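Long-range contact in GTP pyrophosphokinase (Chlorobaculum tepidum, PDB 3IBW), which probably serves as a regulatory ACT domain of an enzyme that transfers pyrophosphate from ATP to GTP in making the alarmone (p)ppGpp: residues A6-V11 against C47-F52. The protein carries 1 engineered substitution. Residues are numbered along the deposited sequence; the frame is centred on the assembly and turned at random.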
# COMPACT_ATOMS: atom_id res chain seq x y z
N ALA A 6 -4.53 -7.56 -13.28
CA ALA A 6 -3.61 -6.69 -14.01
C ALA A 6 -2.51 -6.19 -13.07
O ALA A 6 -2.71 -6.11 -11.85
CB ALA A 6 -4.35 -5.50 -14.61
N GLY A 7 -1.36 -5.87 -13.64
CA GLY A 7 -0.24 -5.38 -12.86
C GLY A 7 0.14 -3.97 -13.27
O GLY A 7 0.05 -3.62 -14.45
N ILE A 8 0.55 -3.16 -12.30
CA ILE A 8 0.96 -1.78 -12.54
C ILE A 8 2.27 -1.53 -11.79
O ILE A 8 2.39 -1.90 -10.62
CB ILE A 8 -0.06 -0.75 -11.99
CG1 ILE A 8 -1.43 -0.93 -12.64
CG2 ILE A 8 0.45 0.67 -12.23
CD1 ILE A 8 -2.50 -0.02 -12.05
N ARG A 9 3.23 -0.89 -12.45
CA ARG A 9 4.49 -0.57 -11.79
C ARG A 9 4.68 0.94 -11.77
O ARG A 9 4.57 1.60 -12.80
CB ARG A 9 5.67 -1.22 -12.52
CG ARG A 9 7.03 -0.76 -11.99
CD ARG A 9 8.14 -1.67 -12.49
NE ARG A 9 9.48 -1.19 -12.17
CZ ARG A 9 10.13 -1.43 -11.04
NH1 ARG A 9 9.56 -2.15 -10.08
NH2 ARG A 9 11.37 -0.99 -10.88
N ILE A 10 4.95 1.47 -10.58
CA ILE A 10 5.15 2.90 -10.39
C ILE A 10 6.56 3.13 -9.84
O ILE A 10 7.01 2.40 -8.95
CB ILE A 10 4.15 3.49 -9.37
CG1 ILE A 10 2.72 3.17 -9.79
CG2 ILE A 10 4.34 5.01 -9.23
CD1 ILE A 10 2.05 2.13 -8.91
N VAL A 11 7.25 4.12 -10.38
CA VAL A 11 8.59 4.48 -9.91
C VAL A 11 8.53 6.00 -9.73
O VAL A 11 8.07 6.73 -10.61
CB VAL A 11 9.69 4.09 -10.93
CG1 VAL A 11 11.07 4.44 -10.35
CG2 VAL A 11 9.62 2.59 -11.25
N CYS A 47 7.05 0.54 -6.87
CA CYS A 47 5.84 -0.09 -6.36
C CYS A 47 5.21 -0.95 -7.44
O CYS A 47 4.84 -0.44 -8.49
CB CYS A 47 4.83 0.97 -5.93
SG CYS A 47 3.31 0.28 -5.23
N ASN A 48 5.11 -2.25 -7.18
CA ASN A 48 4.46 -3.18 -8.10
C ASN A 48 3.12 -3.50 -7.44
O ASN A 48 3.07 -3.98 -6.31
CB ASN A 48 5.28 -4.45 -8.29
CG ASN A 48 6.46 -4.25 -9.23
OD1 ASN A 48 6.68 -3.16 -9.75
ND2 ASN A 48 7.22 -5.32 -9.45
N LEU A 49 2.04 -3.25 -8.17
CA LEU A 49 0.69 -3.46 -7.69
C LEU A 49 -0.07 -4.44 -8.58
O LEU A 49 -0.02 -4.32 -9.80
CB LEU A 49 -0.04 -2.10 -7.69
CG LEU A 49 -1.56 -1.98 -7.59
CD1 LEU A 49 -2.02 -2.38 -6.19
CD2 LEU A 49 -1.99 -0.54 -7.88
N MSE A 50 -0.73 -5.42 -7.96
CA MSE A 50 -1.54 -6.37 -8.72
C MSE A 50 -2.96 -6.12 -8.23
O MSE A 50 -3.23 -6.14 -7.03
CB MSE A 50 -1.16 -7.82 -8.43
CG MSE A 50 0.26 -8.18 -8.81
SE MSE A 50 0.56 -8.14 -10.72
CE MSE A 50 -1.07 -9.00 -11.32
N ILE A 51 -3.87 -5.89 -9.17
CA ILE A 51 -5.26 -5.60 -8.84
C ILE A 51 -6.20 -6.33 -9.78
O ILE A 51 -5.78 -6.76 -10.86
CB ILE A 51 -5.57 -4.08 -9.02
CG1 ILE A 51 -5.27 -3.65 -10.47
CG2 ILE A 51 -4.77 -3.24 -8.05
CD1 ILE A 51 -5.79 -2.26 -10.82
N PHE A 52 -7.45 -6.51 -9.34
CA PHE A 52 -8.48 -7.10 -10.19
C PHE A 52 -9.24 -5.86 -10.68
O PHE A 52 -9.70 -5.03 -9.88
CB PHE A 52 -9.40 -8.04 -9.41
CG PHE A 52 -8.84 -9.42 -9.27
CD1 PHE A 52 -8.75 -10.26 -10.37
CD2 PHE A 52 -8.38 -9.86 -8.05
CE1 PHE A 52 -8.19 -11.53 -10.25
CE2 PHE A 52 -7.82 -11.13 -7.92
CZ PHE A 52 -7.73 -11.97 -9.01
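Arg9 and Asn48 face each other as a non-hydrogen-bonded pair, joined by their side chains. Arg9 runs extended from CG to NE, with CG anti to its backbone N (chi1 172°), which brings NH1 within 3.1 Å of Asn48 OD1. The acceptor lies in the guanidinium plane, yet the donor sits above the amide plane, the two groups being turned 72° apart. Asn48 OD1 also rests 3.3 Å from Arg9 CG, so an alanine here, keeping CB but removing CG, CD and the guanidinium, would probably leave Asn48 OD1 without this hydrogen bond and with less methylene packing. On the same face selenomethionine Met50, bent at chi2 and chi3, folds back over Gly7: SE lies 3.6 Å from Gly7 CA, where a beta carbon would clash, and CE reaches Ala6 O at 3.4 Å. These are the central strands, 4-13 and 44-53, of the four-stranded antiparallel ACT sheet, and six backbone hydrogen bonds tie the segments together. The opposite face is apolar. There Ile8 CD1 meets Leu49 CD2 and Ile51 CD1, each at 4.2 Å, Ile51 holding CG1 in the crowded position between N and C (chi1 58°). Helix 56-67 covers this side, Leu59 touching Ala6 and Ile8, and Leu62 touching Ile51.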